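Extracellular matrix-binding protein ebh (Staphylococcus aureus subsp. aureus, PDB 4KJM) probably acts as a surface adhesin that attaches the bacterium to host extracellular matrix, the crystallised fragment being a pair of helical modules. Local coordinates at residues 33-44 with 61-72; 77-86 with 107-116. All coordinates share one frame; numbering follows the deposited sequence.

Interaction 1: 33-44 with 61-72; sequences AYNQAVSAAETI and ALNNVNNAKHAL. With NA (sodium ion), chain C.
The carbonyl oxygen of A37, which also touches the V65 side chain, is gripped by two donors: A41 N makes the helical bond, and a bridging water approaches A37 O to 2.6 Å. The same water donates to A61 O, joining the backbones of two antiparallel helices in the helical bundle of the FIVAR domain. The segments' axes approach to 8.5 Å at 158°, a close spacing served by small residues: A68 CB lies 3.6 Å from Y34 CA, and A37 CB rests on the N64 carbonyl. V65 packs knobs-into-holes among Y34, A37, V38 and A41. V65 CG2 bears on A37 O, while CG1 turns to the Y34 ring. With CG anti to its own N (chi1 175°), Y34 runs alongside K69, and Y34 CE1 meets K69 CB at 3.8 Å; V38 CG2 lies over one face of the ring, offset toward the rim. The K69 ammonium continues to a salt bridge with D13. Near the C-terminal end of helix 55-71, H70 O and L72 O each bind the sodium ion at 2.4 Å. Three waters add to its coordination, one of them also donating to K69 O, while H70 ND1 ligates a zinc ion. At the far end of the contact, I44 CD1 presses tightly on A61 CB, 3.5 Å away.

Interaction 2: 77-86 with 107-116; sequences NLNNAKQAAI and ANGAQRVSNA
K82 lays its extended chain across the C-terminal end of helix 97-108, with CG 3.3 Å from A107 O and NZ donating to N108 O at 2.8 Å. The ammonium approaches from above the carbonyl plane, 48° out of it. N108 O, a water that also donates to A110 O, and T9 OG1 and G5 O of the second subunit all lie within bonding range of K82 NZ and must share its three N-H groups, so the lysine joins this helix end to the dimer partner. One turn on, I86 and N108 cross at about a right angle, I86 CD1 lying near N108 OD1. This packing belongs to the three-helix GA module, in which helix 74-90 lies against the turn between the other two helices. L78, its CG anti to the backbone N (chi1 177°), reaches over that turn: CD1 sits 3.6 Å from R112 O and CD2 lies by Q111 O. V113 answers from the other segment, bringing CG2 to 3.5 Å from L78 N and CG1 toward A81 CB. Nearly one turn along helix 113-127, A116 CB meets A81 CB at 3.8 Å. R112 occupies the N-cap of this helix, where D25 OD2 accepts a hydrogen bond from V113 N, and D25 OD1 forms a salt bridge with R112 NH2.

In the fold
From the N terminus, helices 2-11, 14-18 and 21-24 precede helix 28-44, whose later part enters interaction 1. That contact closes the loop from 45 to 60, part of which is not modelled, and ties helix 28-44 to helix 55-71 in the FIVAR range. The chain then passes directly into helix 74-90, where interaction 2 opens; its own loop, 87-106, takes in most of helix 97-108. The two contacts therefore follow in series, neither nested nor crossing, on opposite sides of the chain's centre, their centres 28 Å apart. Between the modules, D25, just beyond helix 21-24, accepts a hydrogen bond from N77 ND2 through its backbone O, helping to fasten the FIVAR part to the GA module.

Interaction 1: 33-44 with 61-72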
loop_
_atom_site.group_PDB
_atom_site.type_symbol
_atom_site.label_atom_id
_atom_site.label_comp_id
_atom_site.label_asym_id
_atom_site.label_seq_id
_atom_site.Cartn_x
_atom_site.Cartn_y
_atom_site.Cartn_z
ATOM N N ALA A 33 -4.961 14.990 5.007
ATOM C CA ALA A 33 -6.301 14.362 4.849
ATOM C C ALA A 33 -6.296 12.876 5.323
ATOM O O ALA A 33 -7.238 12.426 5.959
ATOM C CB ALA A 33 -6.757 14.468 3.394
ATOM N N TYR A 34 -5.231 12.138 5.031
ATOM C CA TYR A 34 -5.133 10.735 5.483
ATOM C C TYR A 34 -4.996 10.709 7.013
ATOM O O TYR A 34 -5.729 9.955 7.705
ATOM C CB TYR A 34 -3.981 10.002 4.796
ATOM C CG TYR A 34 -3.796 8.612 5.325
ATOM C CD1 TYR A 34 -4.711 7.598 4.981
ATOM C CD2 TYR A 34 -2.736 8.282 6.143
ATOM C CE1 TYR A 34 -4.546 6.295 5.453
ATOM C CE2 TYR A 34 -2.613 7.000 6.689
ATOM C CZ TYR A 34 -3.460 5.998 6.272
ATOM O OH TYR A 34 -3.356 4.722 6.835
ATOM N N ASN A 35 -4.092 11.512 7.552
ATOM C CA ASN A 35 -3.953 11.566 9.007
ATOM C C ASN A 35 -5.237 11.937 9.713
ATOM O O ASN A 35 -5.600 11.328 10.697
ATOM C CB ASN A 35 -2.897 12.604 9.427
ATOM C CG ASN A 35 -1.478 12.159 9.103
ATOM O OD1 ASN A 35 -1.145 11.022 9.306
ATOM N ND2 ASN A 35 -0.645 13.085 8.659
ATOM N N GLN A 36 -5.927 12.936 9.218
ATOM C CA GLN A 36 -7.184 13.375 9.856
ATOM C C GLN A 36 -8.271 12.287 9.800
ATOM O O GLN A 36 -8.964 12.040 10.783
ATOM C CB GLN A 36 -7.622 14.667 9.164
ATOM C CG GLN A 36 -6.647 15.776 9.515
ATOM C CD GLN A 36 -6.793 17.047 8.678
ATOM O OE1 GLN A 36 -5.846 17.845 8.533
ATOM N NE2 GLN A 36 -7.984 17.259 8.154
ATOM N N ALA A 37 -8.355 11.569 8.662
ATOM C CA ALA A 37 -9.340 10.461 8.498
ATOM C C ALA A 37 -9.036 9.313 9.471
ATOM O O ALA A 37 -9.962 8.726 10.072
ATOM C CB ALA A 37 -9.332 9.913 7.054
ATOM N N VAL A 38 -7.736 8.966 9.590
ATOM C CA VAL A 38 -7.318 7.930 10.517
ATOM C C VAL A 38 -7.656 8.327 11.974
ATOM O O VAL A 38 -8.205 7.542 12.680
ATOM C CB VAL A 38 -5.847 7.526 10.335
ATOM C CG1 VAL A 38 -5.480 6.478 11.375
ATOM C CG2 VAL A 38 -5.622 6.907 8.972
ATOM N N SER A 39 -7.360 9.572 12.374
ATOM C CA SER A 39 -7.686 10.038 13.706
ATOM C C SER A 39 -9.173 9.994 13.984
ATOM O O SER A 39 -9.629 9.557 15.086
ATOM C CB SER A 39 -7.198 11.486 13.910
ATOM O OG SER A 39 -5.836 11.549 13.683
ATOM N N ALA A 40 -9.957 10.436 13.012
ATOM C CA ALA A 40 -11.448 10.378 13.145
ATOM C C ALA A 40 -11.959 8.900 13.317
ATOM O O ALA A 40 -12.840 8.633 14.116
ATOM C CB ALA A 40 -12.125 11.096 11.962
ATOM N N ALA A 41 -11.381 7.951 12.577
ATOM C CA ALA A 41 -11.767 6.567 12.658
ATOM C C ALA A 41 -11.356 6.033 14.019
ATOM O O ALA A 41 -12.117 5.278 14.621
ATOM C CB ALA A 41 -11.101 5.741 11.599
ATOM N N GLU A 42 -10.156 6.442 14.514
ATOM C CA GLU A 42 -9.659 5.987 15.825
ATOM C C GLU A 42 -10.578 6.443 16.949
ATOM O O GLU A 42 -10.785 5.735 17.942
ATOM C CB GLU A 42 -8.212 6.443 16.066
ATOM C CG GLU A 42 -7.156 5.667 15.281
ATOM C CD GLU A 42 -5.743 6.303 15.338
ATOM O OE1 GLU A 42 -5.596 7.470 15.767
ATOM O OE2 GLU A 42 -4.769 5.624 14.938
ATOM N N THR A 43 -11.133 7.630 16.789
ATOM C CA THR A 43 -12.077 8.180 17.757
ATOM C C THR A 43 -13.294 7.254 17.868
ATOM O O THR A 43 -13.681 6.860 18.948
ATOM C CB THR A 43 -12.487 9.609 17.354
ATOM O OG1 THR A 43 -11.391 10.483 17.593
ATOM C CG2 THR A 43 -13.731 10.100 18.173
ATOM N N ILE A 44 -13.849 6.866 16.726
ATOM C CA ILE A 44 -14.958 5.915 16.669
ATOM C C ILE A 44 -14.596 4.547 17.259
ATOM O O ILE A 44 -15.285 4.039 18.128
ATOM C CB ILE A 44 -15.487 5.772 15.218
ATOM C CG1 ILE A 44 -16.200 7.067 14.832
ATOM C CG2 ILE A 44 -16.403 4.555 15.094
ATOM C CD1 ILE A 44 -16.330 7.240 13.339
ATOM N N ALA A 61 -16.791 7.198 8.194
ATOM C CA ALA A 61 -15.375 7.160 8.641
ATOM C C ALA A 61 -14.534 6.247 7.753
ATOM O O ALA A 61 -13.382 6.558 7.430
ATOM C CB ALA A 61 -15.313 6.700 10.059
ATOM N N LEU A 62 -15.091 5.092 7.408
ATOM C CA LEU A 62 -14.411 4.114 6.570
ATOM C C LEU A 62 -14.147 4.650 5.168
ATOM O O LEU A 62 -13.016 4.555 4.674
ATOM C CB LEU A 62 -15.221 2.845 6.503
ATOM C CG LEU A 62 -14.789 1.718 5.604
ATOM C CD1 LEU A 62 -13.362 1.325 5.818
ATOM C CD2 LEU A 62 -15.718 0.533 5.891
ATOM N N ASN A 63 -15.173 5.236 4.569
ATOM C CA ASN A 63 -15.100 5.837 3.288
ATOM C C ASN A 63 -14.040 6.921 3.297
ATOM O O ASN A 63 -13.250 7.000 2.392
ATOM C CB ASN A 63 -16.459 6.473 3.015
ATOM C CG ASN A 63 -16.622 6.946 1.611
ATOM O OD1 ASN A 63 -16.307 6.223 0.664
ATOM N ND2 ASN A 63 -17.250 8.124 1.448
ATOM N N ASN A 64 -14.005 7.737 4.335
ATOM C CA ASN A 64 -13.054 8.841 4.411
ATOM C C ASN A 64 -11.617 8.370 4.510
ATOM O O ASN A 64 -10.735 8.917 3.888
ATOM C CB ASN A 64 -13.389 9.739 5.596
ATOM C CG ASN A 64 -14.661 10.547 5.345
ATOM O OD1 ASN A 64 -15.123 10.627 4.223
ATOM N ND2 ASN A 64 -15.200 11.157 6.395
ATOM N N VAL A 65 -11.380 7.299 5.231
ATOM C CA VAL A 65 -10.059 6.704 5.233
ATOM C C VAL A 65 -9.707 6.117 3.859
ATOM O O VAL A 65 -8.609 6.351 3.379
ATOM C CB VAL A 65 -9.891 5.525 6.256
ATOM C CG1 VAL A 65 -8.470 4.940 6.175
ATOM C CG2 VAL A 65 -10.101 6.032 7.677
ATOM N N ASN A 66 -10.601 5.337 3.245
ATOM C CA ASN A 66 -10.257 4.707 1.985
ATOM C C ASN A 66 -9.971 5.754 0.894
ATOM O O ASN A 66 -9.017 5.642 0.161
ATOM C CB ASN A 66 -11.349 3.723 1.550
ATOM C CG ASN A 66 -11.398 2.465 2.459
ATOM O OD1 ASN A 66 -10.467 2.140 3.107
ATOM N ND2 ASN A 66 -12.492 1.819 2.494
ATOM N N ASN A 67 -10.825 6.774 0.820
ATOM C CA ASN A 67 -10.674 7.849 -0.144
ATOM C C ASN A 67 -9.392 8.611 0.108
ATOM O O ASN A 67 -8.656 8.930 -0.856
ATOM C CB ASN A 67 -11.900 8.783 -0.057
ATOM C CG ASN A 67 -13.129 8.141 -0.661
ATOM O OD1 ASN A 67 -13.002 7.191 -1.427
ATOM N ND2 ASN A 67 -14.304 8.655 -0.359
ATOM N N ALA A 68 -9.068 8.887 1.378
ATOM C CA ALA A 68 -7.815 9.627 1.655
ATOM C C ALA A 68 -6.619 8.799 1.286
ATOM O O ALA A 68 -5.598 9.305 0.765
ATOM C CB ALA A 68 -7.705 10.091 3.095
ATOM N N LYS A 69 -6.671 7.524 1.621
ATOM C CA LYS A 69 -5.573 6.653 1.316
ATOM C C LYS A 69 -5.338 6.531 -0.219
ATOM O O LYS A 69 -4.207 6.585 -0.702
ATOM C CB LYS A 69 -5.760 5.279 1.958
ATOM C CG LYS A 69 -4.497 4.441 1.830
ATOM C CD LYS A 69 -4.715 3.043 2.379
ATOM C CE LYS A 69 -3.428 2.246 2.309
ATOM N NZ LYS A 69 -3.624 0.998 3.105
ATOM N N HIS A 70 -6.415 6.330 -0.964
ATOM C CA HIS A 70 -6.307 6.206 -2.391
ATOM C C HIS A 70 -5.809 7.487 -3.070
ATOM O O HIS A 70 -5.054 7.419 -4.052
ATOM C CB HIS A 70 -7.672 5.803 -2.996
ATOM C CG HIS A 70 -7.584 5.444 -4.422
ATOM N ND1 HIS A 70 -7.186 4.191 -4.851
ATOM C CD2 HIS A 70 -7.850 6.164 -5.542
ATOM C CE1 HIS A 70 -7.219 4.157 -6.173
ATOM N NE2 HIS A 70 -7.637 5.333 -6.614
ATOM N N ALA A 71 -6.111 8.626 -2.475
ATOM C CA ALA A 71 -5.696 9.947 -2.991
ATOM C C ALA A 71 -4.189 10.208 -2.790
ATOM O O ALA A 71 -3.615 10.986 -3.525
ATOM C CB ALA A 71 -6.558 11.072 -2.399
ATOM N N LEU A 72 -3.512 9.490 -1.897
ATOM C CA LEU A 72 -2.065 9.716 -1.715
ATOM C C LEU A 72 -1.345 9.514 -3.018
ATOM O O LEU A 72 -1.633 8.564 -3.779
ATOM C CB LEU A 72 -1.514 8.749 -0.660
ATOM C CG LEU A 72 -2.120 8.885 0.725
ATOM C CD1 LEU A 72 -1.609 7.772 1.584
ATOM C CD2 LEU A 72 -1.664 10.181 1.341
HETATM NA NA NA C . -2.836 6.781 -4.736
HETATM O O HOH W 1 -12.389 8.669 9.067
HETATM O O HOH W 2 -2.689 5.565 -2.781
HETATM O O HOH W 3 -0.599 6.458 -5.537
HETATM O O HOH W 4 -3.148 8.008 -6.866
#

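Interaction 2: 77-86 with 107-116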
loop_
_atom_site.group_PDB
_atom_site.type_symbol
_atom_site.label_atom_id
_atom_site.label_comp_id
_atom_site.label_asym_id
_atom_site.label_seq_id
_atom_site.Cartn_x
_atom_site.Cartn_y
_atom_site.Cartn_z
ATOM N N ASN A 77 4.170 11.497 -7.804
ATOM C CA ASN A 77 5.103 12.634 -7.587
ATOM C C ASN A 77 6.571 12.246 -7.865
ATOM O O ASN A 77 7.360 13.015 -8.425
ATOM C CB ASN A 77 4.965 13.190 -6.175
ATOM C CG ASN A 77 3.755 14.074 -6.024
ATOM O OD1 ASN A 77 3.183 14.453 -7.032
ATOM N ND2 ASN A 77 3.348 14.399 -4.758
ATOM N N LEU A 78 6.958 11.074 -7.409
ATOM C CA LEU A 78 8.272 10.552 -7.721
ATOM C C LEU A 78 8.471 10.358 -9.204
ATOM O O LEU A 78 9.487 10.808 -9.738
ATOM C CB LEU A 78 8.536 9.261 -6.971
ATOM C CG LEU A 78 9.839 8.554 -7.240
ATOM C CD1 LEU A 78 11.041 9.475 -7.047
ATOM C CD2 LEU A 78 9.903 7.250 -6.404
ATOM N N ASN A 79 7.523 9.708 -9.891
ATOM C CA ASN A 79 7.684 9.563 -11.353
ATOM C C ASN A 79 7.760 10.904 -12.078
ATOM O O ASN A 79 8.525 11.041 -13.054
ATOM C CB ASN A 79 6.631 8.621 -11.944
ATOM C CG ASN A 79 6.847 7.151 -11.535
ATOM O OD1 ASN A 79 7.975 6.699 -11.396
ATOM N ND2 ASN A 79 5.772 6.414 -11.390
ATOM N N ASN A 80 6.968 11.881 -11.632
ATOM C CA ASN A 80 7.010 13.216 -12.211
ATOM C C ASN A 80 8.347 13.906 -11.992
ATOM O O ASN A 80 8.888 14.563 -12.877
ATOM C CB ASN A 80 5.897 14.091 -11.641
ATOM C CG ASN A 80 4.521 13.707 -12.155
ATOM O OD1 ASN A 80 4.395 12.938 -13.087
ATOM N ND2 ASN A 80 3.477 14.220 -11.501
ATOM N N ALA A 81 8.871 13.777 -10.783
ATOM C CA ALA A 81 10.210 14.283 -10.456
ATOM C C ALA A 81 11.355 13.675 -11.234
ATOM O O ALA A 81 12.247 14.405 -11.678
ATOM C CB ALA A 81 10.472 14.146 -8.964
ATOM N N LYS A 82 11.299 12.368 -11.457
ATOM C CA LYS A 82 12.233 11.688 -12.326
ATOM C C LYS A 82 12.189 12.259 -13.788
ATOM O O LYS A 82 13.233 12.548 -14.349
ATOM C CB LYS A 82 11.931 10.199 -12.336
ATOM C CG LYS A 82 12.263 9.473 -11.028
ATOM C CD LYS A 82 12.032 7.983 -11.177
ATOM C CE LYS A 82 12.344 7.181 -9.910
ATOM N NZ LYS A 82 12.371 5.692 -10.160
ATOM N N GLN A 83 10.990 12.400 -14.368
ATOM C CA GLN A 83 10.835 12.871 -15.736
ATOM C C GLN A 83 11.301 14.312 -15.861
ATOM O O GLN A 83 11.958 14.668 -16.823
ATOM C CB GLN A 83 9.397 12.763 -16.222
ATOM C CG GLN A 83 9.224 13.269 -17.667
ATOM C CD GLN A 83 10.124 12.549 -18.693
ATOM O OE1 GLN A 83 9.819 11.423 -19.115
ATOM N NE2 GLN A 83 11.244 13.187 -19.082
ATOM N N ALA A 84 11.000 15.130 -14.865
ATOM C CA ALA A 84 11.520 16.497 -14.859
ATOM C C ALA A 84 13.050 16.534 -14.853
ATOM O O ALA A 84 13.673 17.399 -15.521
ATOM C CB ALA A 84 10.934 17.307 -13.712
ATOM N N ALA A 85 13.695 15.682 -14.054
ATOM C CA ALA A 85 15.151 15.630 -14.002
ATOM C C ALA A 85 15.708 15.202 -15.353
ATOM O O ALA A 85 16.676 15.782 -15.861
ATOM C CB ALA A 85 15.625 14.672 -12.889
ATOM N N ILE A 86 15.081 14.197 -15.936
ATOM C CA ILE A 86 15.528 13.640 -17.249
ATOM C C ILE A 86 15.455 14.696 -18.346
ATOM O O ILE A 86 16.375 14.884 -19.158
ATOM C CB ILE A 86 14.655 12.439 -17.644
ATOM C CG1 ILE A 86 14.893 11.281 -16.653
ATOM C CG2 ILE A 86 14.916 12.015 -19.089
ATOM C CD1 ILE A 86 16.284 10.724 -16.629
ATOM N N ALA A 107 18.714 9.831 -11.660
ATOM C CA ALA A 107 17.314 10.221 -11.648
ATOM C C ALA A 107 16.439 8.974 -11.682
ATOM O O ALA A 107 15.517 8.846 -10.924
ATOM C CB ALA A 107 17.020 11.117 -12.828
ATOM N N ASN A 108 16.732 8.039 -12.566
ATOM C CA ASN A 108 15.880 6.867 -12.690
ATOM C C ASN A 108 15.851 5.957 -11.476
ATOM O O ASN A 108 14.875 5.204 -11.271
ATOM C CB ASN A 108 16.286 6.099 -13.919
ATOM C CG ASN A 108 15.725 6.730 -15.172
ATOM O OD1 ASN A 108 14.704 7.388 -15.145
ATOM N ND2 ASN A 108 16.368 6.477 -16.264
ATOM N N GLY A 109 16.962 5.994 -10.749
ATOM C CA GLY A 109 17.152 5.242 -9.522
ATOM C C GLY A 109 16.682 5.944 -8.281
ATOM O O GLY A 109 16.721 5.334 -7.216
ATOM N N ALA A 110 16.177 7.188 -8.406
ATOM C CA ALA A 110 15.804 7.998 -7.222
ATOM C C ALA A 110 14.692 7.258 -6.491
ATOM O O ALA A 110 13.698 6.806 -7.107
ATOM C CB ALA A 110 15.311 9.369 -7.625
ATOM N N GLN A 111 14.882 7.063 -5.200
ATOM C CA GLN A 111 13.878 6.382 -4.389
ATOM C C GLN A 111 12.862 7.331 -3.728
ATOM O O GLN A 111 11.843 6.884 -3.126
ATOM C CB GLN A 111 14.610 5.535 -3.302
ATOM C CG GLN A 111 15.722 4.665 -3.841
ATOM C CD GLN A 111 17.124 5.319 -3.845
ATOM O OE1 GLN A 111 17.275 6.560 -3.911
ATOM N NE2 GLN A 111 18.184 4.453 -3.802
ATOM N N ARG A 112 13.237 8.608 -3.677
ATOM C CA ARG A 112 12.426 9.676 -3.075
ATOM C C ARG A 112 12.391 10.848 -3.989
ATOM O O ARG A 112 13.331 11.071 -4.776
ATOM C CB ARG A 112 12.943 10.134 -1.695
ATOM C CG ARG A 112 12.877 9.138 -0.532
ATOM C CD ARG A 112 11.486 8.625 -0.191
ATOM N NE ARG A 112 10.689 9.753 0.280
ATOM C CZ ARG A 112 10.683 10.248 1.495
ATOM N NH1 ARG A 112 11.435 9.701 2.451
ATOM N NH2 ARG A 112 9.971 11.359 1.738
ATOM N N VAL A 113 11.314 11.634 -3.917
ATOM C CA VAL A 113 11.183 12.844 -4.736
ATOM C C VAL A 113 12.435 13.793 -4.573
ATOM O O VAL A 113 12.986 14.299 -5.569
ATOM C CB VAL A 113 9.894 13.609 -4.452
ATOM C CG1 VAL A 113 9.932 15.050 -4.994
ATOM C CG2 VAL A 113 8.683 12.879 -4.963
ATOM N N SER A 114 12.914 13.951 -3.359
ATOM C CA SER A 114 14.073 14.831 -3.089
ATOM C C SER A 114 15.325 14.391 -3.819
ATOM O O SER A 114 16.086 15.235 -4.268
ATOM C CB SER A 114 14.381 14.917 -1.594
ATOM O OG SER A 114 14.771 13.655 -1.115
ATOM N N ASN A 115 15.525 13.083 -3.965
ATOM C CA ASN A 115 16.678 12.577 -4.693
ATOM C C ASN A 115 16.598 12.971 -6.173
ATOM O O ASN A 115 17.611 13.404 -6.775
ATOM C CB ASN A 115 16.822 11.052 -4.639
ATOM C CG ASN A 115 16.746 10.499 -3.239
ATOM O OD1 ASN A 115 15.995 9.558 -2.989
ATOM N ND2 ASN A 115 17.553 11.058 -2.310
ATOM N N ALA A 116 15.442 12.814 -6.793
ATOM C CA ALA A 116 15.313 13.226 -8.182
ATOM C C ALA A 116 15.486 14.734 -8.392
ATOM O O ALA A 116 16.044 15.201 -9.403
ATOM C CB ALA A 116 13.954 12.745 -8.728
HETATM O O HOH W 5 12.632 4.417 -7.469
#